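Acyl-CoA dehydrogenase (Thermus thermophilus, PDB 2Z1Q) probably catalyses the FAD-dependent oxidation of saturated acyl-CoA to 2,3-dehydroacyl-CoA, passing the electrons on to an acceptor. Local coordinates at residues 98-101 with 105-108; 192-197 with 253-258. All coordinates share one frame; numbering follows the deposited sequence.

Contact 1 (98-101 with 105-108); sequences EELS and GFSV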
ATOM      1  N   GLU B  98      17.108 -14.329   1.331  1.00 26.94           N
ATOM      2  CA  GLU B  98      16.993 -13.219   0.392  1.00 26.19           C
ATOM      3  C   GLU B  98      16.820 -13.684  -1.055  1.00 26.99           C
ATOM      4  O   GLU B  98      15.969 -13.169  -1.773  1.00 26.52           O
ATOM      5  CB  GLU B  98      18.212 -12.273   0.488  1.00 26.47           C
ATOM      6  CG  GLU B  98      18.241 -11.186  -0.616  1.00 27.82           C
ATOM      7  CD  GLU B  98      19.495 -10.298  -0.611  1.00 28.17           C
ATOM      8  OE1 GLU B  98      19.701  -9.577  -1.607  1.00 25.68           O
ATOM      9  OE2 GLU B  98      20.265 -10.318   0.377  1.00 28.23           O
ATOM     10  N   GLU B  99      17.626 -14.655  -1.474  1.00 28.27           N
ATOM     11  CA  GLU B  99      17.569 -15.160  -2.844  1.00 31.29           C
ATOM     12  C   GLU B  99      16.292 -15.955  -3.123  1.00 31.91           C
ATOM     13  O   GLU B  99      15.861 -16.082  -4.266  1.00 31.78           O
ATOM     14  CB  GLU B  99      18.812 -16.017  -3.139  1.00 32.08           C
ATOM     15  CG  GLU B  99      20.135 -15.223  -3.233  1.00 34.87           C
ATOM     16  CD  GLU B  99      20.049 -14.017  -4.161  1.00 34.86           C
ATOM     17  OE1 GLU B  99      19.227 -14.041  -5.105  1.00 38.69           O
ATOM     18  OE2 GLU B  99      20.808 -13.050  -3.958  1.00 34.53           O
ATOM     19  N   LEU B 100      15.683 -16.485  -2.075  1.00 33.02           N
ATOM     20  CA  LEU B 100      14.460 -17.243  -2.263  1.00 35.56           C
ATOM     21  C   LEU B 100      13.199 -16.382  -2.375  1.00 38.35           C
ATOM     22  O   LEU B 100      12.105 -16.915  -2.549  1.00 36.49           O
ATOM     23  CB  LEU B 100      14.302 -18.269  -1.155  1.00 31.16           C
ATOM     24  CG  LEU B 100      15.120 -19.543  -1.361  1.00 29.25           C
ATOM     25  CD1 LEU B 100      14.896 -20.425  -0.161  1.00 28.26           C
ATOM     26  CD2 LEU B 100      14.716 -20.265  -2.646  1.00 28.08           C
ATOM     27  N   SER B 101      13.365 -15.061  -2.301  1.00 40.86           N
ATOM     28  CA  SER B 101      12.237 -14.132  -2.412  1.00 44.44           C
ATOM     29  C   SER B 101      11.686 -14.143  -3.842  1.00 45.57           C
ATOM     30  O   SER B 101      10.748 -13.409  -4.164  1.00 46.46           O
ATOM     31  CB  SER B 101      12.674 -12.707  -2.054  1.00 46.20           C
ATOM     32  OG  SER B 101      13.541 -12.167  -3.045  1.00 49.01           O
ATOM     33  N   GLY B 105       5.346 -18.054  -3.066  1.00 33.49           N
ATOM     34  CA  GLY B 105       4.937 -18.746  -1.855  1.00 32.31           C
ATOM     35  C   GLY B 105       5.884 -19.813  -1.326  1.00 30.33           C
ATOM     36  O   GLY B 105       5.884 -20.104  -0.129  1.00 29.24           O
ATOM     37  N   PHE B 106       6.694 -20.402  -2.198  1.00 29.74           N
ATOM     38  CA  PHE B 106       7.616 -21.426  -1.750  1.00 29.07           C
ATOM     39  C   PHE B 106       8.539 -20.853  -0.670  1.00 28.79           C
ATOM     40  O   PHE B 106       9.044 -21.592   0.183  1.00 27.29           O
ATOM     41  CB  PHE B 106       8.431 -21.975  -2.921  1.00 29.29           C
ATOM     42  CG  PHE B 106       9.450 -22.984  -2.505  1.00 29.23           C
ATOM     43  CD1 PHE B 106       9.064 -24.244  -2.053  1.00 29.41           C
ATOM     44  CD2 PHE B 106      10.791 -22.645  -2.480  1.00 29.89           C
ATOM     45  CE1 PHE B 106      10.013 -25.151  -1.574  1.00 29.60           C
ATOM     46  CE2 PHE B 106      11.745 -23.536  -2.004  1.00 30.09           C
ATOM     47  CZ  PHE B 106      11.360 -24.789  -1.547  1.00 30.74           C
ATOM     48  N   SER B 107       8.738 -19.536  -0.688  1.00 26.36           N
ATOM     49  CA  SER B 107       9.580 -18.883   0.303  1.00 27.03           C
ATOM     50  C   SER B 107       9.010 -19.141   1.705  1.00 27.12           C
ATOM     51  O   SER B 107       9.766 -19.368   2.656  1.00 26.75           O
ATOM     52  CB  SER B 107       9.648 -17.382   0.026  1.00 28.51           C
ATOM     53  OG  SER B 107       8.353 -16.805   0.076  1.00 35.00           O
ATOM     54  N   VAL B 108       7.684 -19.103   1.842  1.00 26.58           N
ATOM     55  CA  VAL B 108       7.067 -19.353   3.148  1.00 24.81           C
ATOM     56  C   VAL B 108       7.232 -20.842   3.491  1.00 24.56           C
ATOM     57  O   VAL B 108       7.505 -21.193   4.632  1.00 26.29           O
ATOM     58  CB  VAL B 108       5.568 -18.944   3.153  1.00 23.96           C
ATOM     59  CG1 VAL B 108       4.918 -19.258   4.501  1.00 22.92           C
ATOM     60  CG2 VAL B 108       5.459 -17.450   2.878  1.00 24.07           C
TER
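The F106 ring presents an edge to L100: methyl CD2 lies near the ring plane, 4.5 Å from F106 CE2, so it touches the rim and does not stack. This is a tight connection between two consecutive helices of the α-helical N-terminal domain of the acyl-CoA dehydrogenase fold, where the chain passes from helix 90-99 into helix 106-117. F106 reaches L100 through its first torsion: CG stands anti to the backbone N (chi1 177°), which brings the ring nearer to L100 although its CB does not point there. L100 aims its own CB at segment 105-108, and its side chain also touches T39 and V43 of helix 30-54, while the F106 side chain also touches N62, L65 and M66 of helix 62-71. The backbones come closest at L100 and S107, whose CA atoms are 5.8 Å apart. There the carbonyl oxygen of L100 sits 3.6 Å from CB of S107, a van der Waals contact; its polar partner is the S103 hydroxyl in the linker. The S107 hydroxyl turns back along the chain: with chi1 at 60°, OG lies between the backbone N and the carbonyl carbon and hydrogen-bonds the G104 carbonyl oxygen.

Contact 2 (192-197 with 253-258); sequences TVFAKV and HKIAFN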
ATOM      1  N   THR B 192       5.135 -29.036  15.602  1.00 28.59           N
ATOM      2  CA  THR B 192       5.484 -28.568  16.948  1.00 29.79           C
ATOM      3  C   THR B 192       4.237 -27.805  17.427  1.00 30.17           C
ATOM      4  O   THR B 192       3.934 -26.720  16.927  1.00 30.76           O
ATOM      5  CB  THR B 192       6.745 -27.641  16.932  1.00 28.51           C
ATOM      6  OG1 THR B 192       7.892 -28.406  16.554  1.00 28.36           O
ATOM      7  CG2 THR B 192       6.995 -27.047  18.310  1.00 28.34           C
ATOM      8  N   VAL B 193       3.500 -28.383  18.373  1.00 31.40           N
ATOM      9  CA  VAL B 193       2.271 -27.759  18.860  1.00 30.74           C
ATOM     10  C   VAL B 193       2.364 -27.228  20.278  1.00 31.91           C
ATOM     11  O   VAL B 193       2.915 -27.890  21.157  1.00 32.02           O
ATOM     12  CB  VAL B 193       1.115 -28.760  18.808  1.00 30.74           C
ATOM     13  CG1 VAL B 193      -0.217 -28.072  19.149  1.00 30.07           C
ATOM     14  CG2 VAL B 193       1.083 -29.406  17.446  1.00 28.44           C
ATOM     15  N   PHE B 194       1.804 -26.046  20.515  1.00 31.14           N
ATOM     16  CA  PHE B 194       1.836 -25.482  21.856  1.00 32.19           C
ATOM     17  C   PHE B 194       0.498 -25.665  22.568  1.00 33.30           C
ATOM     18  O   PHE B 194      -0.568 -25.418  21.994  1.00 32.42           O
ATOM     19  CB  PHE B 194       2.218 -23.991  21.811  1.00 31.50           C
ATOM     20  CG  PHE B 194       3.626 -23.745  21.342  1.00 30.53           C
ATOM     21  CD1 PHE B 194       3.985 -23.990  20.019  1.00 31.18           C
ATOM     22  CD2 PHE B 194       4.597 -23.299  22.227  1.00 30.53           C
ATOM     23  CE1 PHE B 194       5.291 -23.791  19.588  1.00 31.64           C
ATOM     24  CE2 PHE B 194       5.915 -23.093  21.800  1.00 30.84           C
ATOM     25  CZ  PHE B 194       6.258 -23.339  20.479  1.00 31.32           C
ATOM     26  N   ALA B 195       0.569 -26.123  23.817  1.00 34.06           N
ATOM     27  CA  ALA B 195      -0.613 -26.349  24.644  1.00 34.10           C
ATOM     28  C   ALA B 195      -0.263 -26.160  26.110  1.00 36.14           C
ATOM     29  O   ALA B 195       0.914 -26.133  26.485  1.00 35.76           O
ATOM     30  CB  ALA B 195      -1.160 -27.749  24.425  1.00 33.66           C
ATOM     31  N   LYS B 196      -1.285 -26.037  26.944  1.00 36.84           N
ATOM     32  CA  LYS B 196      -1.051 -25.864  28.360  1.00 40.68           C
ATOM     33  C   LYS B 196      -1.514 -27.091  29.130  1.00 42.05           C
ATOM     34  O   LYS B 196      -2.637 -27.564  28.950  1.00 42.21           O
ATOM     35  CB  LYS B 196      -1.773 -24.615  28.857  1.00 41.23           C
ATOM     36  CG  LYS B 196      -1.218 -23.329  28.273  1.00 41.92           C
ATOM     37  CD  LYS B 196      -2.084 -22.153  28.673  1.00 43.60           C
ATOM     38  CE  LYS B 196      -1.507 -20.839  28.164  1.00 44.24           C
ATOM     39  NZ  LYS B 196      -2.429 -19.700  28.441  1.00 45.08           N
ATOM     40  N   VAL B 197      -0.634 -27.618  29.975  1.00 44.01           N
ATOM     41  CA  VAL B 197      -0.967 -28.788  30.777  1.00 46.00           C
ATOM     42  C   VAL B 197      -1.921 -28.326  31.871  1.00 46.83           C
ATOM     43  O   VAL B 197      -1.596 -27.427  32.650  1.00 46.64           O
ATOM     44  CB  VAL B 197       0.299 -29.413  31.412  1.00 45.83           C
ATOM     45  CG1 VAL B 197      -0.071 -30.646  32.217  1.00 46.01           C
ATOM     46  CG2 VAL B 197       1.293 -29.779  30.319  1.00 44.74           C
ATOM     47  N   HIS B 253       7.162 -20.778  26.440  1.00 42.06           N
ATOM     48  CA  HIS B 253       7.332 -19.419  25.953  1.00 43.47           C
ATOM     49  C   HIS B 253       8.755 -19.209  25.447  1.00 43.67           C
ATOM     50  O   HIS B 253       8.971 -18.482  24.475  1.00 44.21           O
ATOM     51  CB  HIS B 253       7.020 -18.406  27.055  1.00 45.37           C
ATOM     52  CG  HIS B 253       7.970 -18.455  28.211  1.00 47.45           C
ATOM     53  ND1 HIS B 253       7.981 -19.489  29.122  1.00 47.45           N
ATOM     54  CD2 HIS B 253       8.951 -17.605  28.595  1.00 47.86           C
ATOM     55  CE1 HIS B 253       8.928 -19.272  30.017  1.00 48.63           C
ATOM     56  NE2 HIS B 253       9.531 -18.134  29.721  1.00 47.81           N
ATOM     57  N   LYS B 254       9.724 -19.853  26.096  1.00 42.89           N
ATOM     58  CA  LYS B 254      11.120 -19.717  25.696  1.00 42.18           C
ATOM     59  C   LYS B 254      11.328 -20.092  24.233  1.00 40.83           C
ATOM     60  O   LYS B 254      12.047 -19.403  23.507  1.00 40.81           O
ATOM     61  CB  LYS B 254      12.023 -20.584  26.578  1.00 43.97           C
ATOM     62  CG  LYS B 254      12.048 -20.189  28.049  1.00 46.87           C
ATOM     63  CD  LYS B 254      13.088 -20.992  28.822  1.00 50.24           C
ATOM     64  CE  LYS B 254      13.083 -20.627  30.307  1.00 53.03           C
ATOM     65  NZ  LYS B 254      14.149 -21.323  31.086  1.00 54.92           N
ATOM     66  N   ILE B 255      10.703 -21.183  23.804  1.00 38.84           N
ATOM     67  CA  ILE B 255      10.843 -21.636  22.425  1.00 38.18           C
ATOM     68  C   ILE B 255      10.284 -20.575  21.482  1.00 36.69           C
ATOM     69  O   ILE B 255      10.970 -20.112  20.568  1.00 35.42           O
ATOM     70  CB  ILE B 255      10.094 -22.974  22.201  1.00 38.99           C
ATOM     71  CG1 ILE B 255      10.545 -23.993  23.254  1.00 41.65           C
ATOM     72  CG2 ILE B 255      10.380 -23.511  20.797  1.00 38.84           C
ATOM     73  CD1 ILE B 255       9.752 -25.287  23.273  1.00 42.67           C
ATOM     74  N   ALA B 256       9.041 -20.178  21.729  1.00 35.68           N
ATOM     75  CA  ALA B 256       8.375 -19.184  20.904  1.00 36.01           C
ATOM     76  C   ALA B 256       9.149 -17.877  20.770  1.00 36.56           C
ATOM     77  O   ALA B 256       9.246 -17.323  19.677  1.00 35.21           O
ATOM     78  CB  ALA B 256       6.994 -18.897  21.456  1.00 36.38           C
ATOM     79  N   PHE B 257       9.709 -17.387  21.872  1.00 37.32           N
ATOM     80  CA  PHE B 257      10.436 -16.124  21.821  1.00 39.60           C
ATOM     81  C   PHE B 257      11.768 -16.213  21.078  1.00 37.29           C
ATOM     82  O   PHE B 257      12.123 -15.305  20.332  1.00 37.51           O
ATOM     83  CB  PHE B 257      10.642 -15.568  23.244  1.00 44.87           C
ATOM     84  CG  PHE B 257       9.347 -15.281  23.981  1.00 50.47           C
ATOM     85  CD1 PHE B 257       8.243 -14.748  23.309  1.00 53.35           C
ATOM     86  CD2 PHE B 257       9.234 -15.532  25.345  1.00 52.45           C
ATOM     87  CE1 PHE B 257       7.050 -14.475  23.987  1.00 54.72           C
ATOM     88  CE2 PHE B 257       8.043 -15.257  26.033  1.00 53.84           C
ATOM     89  CZ  PHE B 257       6.952 -14.729  25.353  1.00 54.55           C
ATOM     90  N   ASN B 258      12.499 -17.306  21.252  1.00 35.49           N
ATOM     91  CA  ASN B 258      13.779 -17.430  20.566  1.00 32.61           C
ATOM     92  C   ASN B 258      13.702 -17.644  19.075  1.00 31.86           C
ATOM     93  O   ASN B 258      14.561 -17.149  18.335  1.00 32.72           O
ATOM     94  CB  ASN B 258      14.626 -18.537  21.181  1.00 32.10           C
ATOM     95  CG  ASN B 258      15.229 -18.119  22.493  1.00 33.01           C
ATOM     96  OD1 ASN B 258      14.661 -18.365  23.554  1.00 33.12           O
ATOM     97  ND2 ASN B 258      16.374 -17.449  22.432  1.00 29.93           N
TER
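F194 projects from its strand toward helix 252-288 and meets I255 obliquely, the ring leading with its rim. Methyl CG2 of I255 lies near the ring plane, at the edge, with CZ of F194 4.1 Å from CG2 of I255. CE2 of F194 is 4.2 Å from CB of I255, so the CB-CG2 bond of I255 lies against the CE2-CZ edge of the phenyl. I255 holds CG2 anti to its backbone N, with CG1 beside that N (chi1 -53°); this sets the methyl CG2, not the longer ethyl arm, against the ring. The next residue on the helix, A256, closes in on the same carbon: its CB is 4.3 Å from CE2 of F194. The backbones stay well apart, 9.1 Å between the CA atoms of F194 and A256, and the phenyl spans the gap. Around it, the ring of Y146 is inclined to that of F194 by about 70°, and that of F202 by about 30°, while I255 touches A204, P120 and F124. Y146 and L148, both touching F194, bind FAD, which is consistent with F194 being a second-shell residue of the FAD site, its side chain about 7 Å from the bound FAD. A β-domain strand packed through an aromatic against the first long helix of the C-terminal bundle is part of the acyl-CoA dehydrogenase fold.

In the fold
From the N terminus, contact 1 comes first and closes a loop of just three residues, 102-104, turning helix 90-99 into helix 106-117 inside the N-terminal helical domain. After further helices up to 134-139 the chain enters the β domain, and contact 2 closes a much longer excursion: 55 residues, 23 of them in strands, separate 192-197 from 253-258. The two loops follow in series, neither nesting nor crossing, with centres 25 Å apart and nearest atoms about 14 Å apart. Helix 252-288 still connects them: its early turns cover the β domain at contact 2, and farther along it K276 and R277 form salt bridges with E98 and E99 beside contact 1.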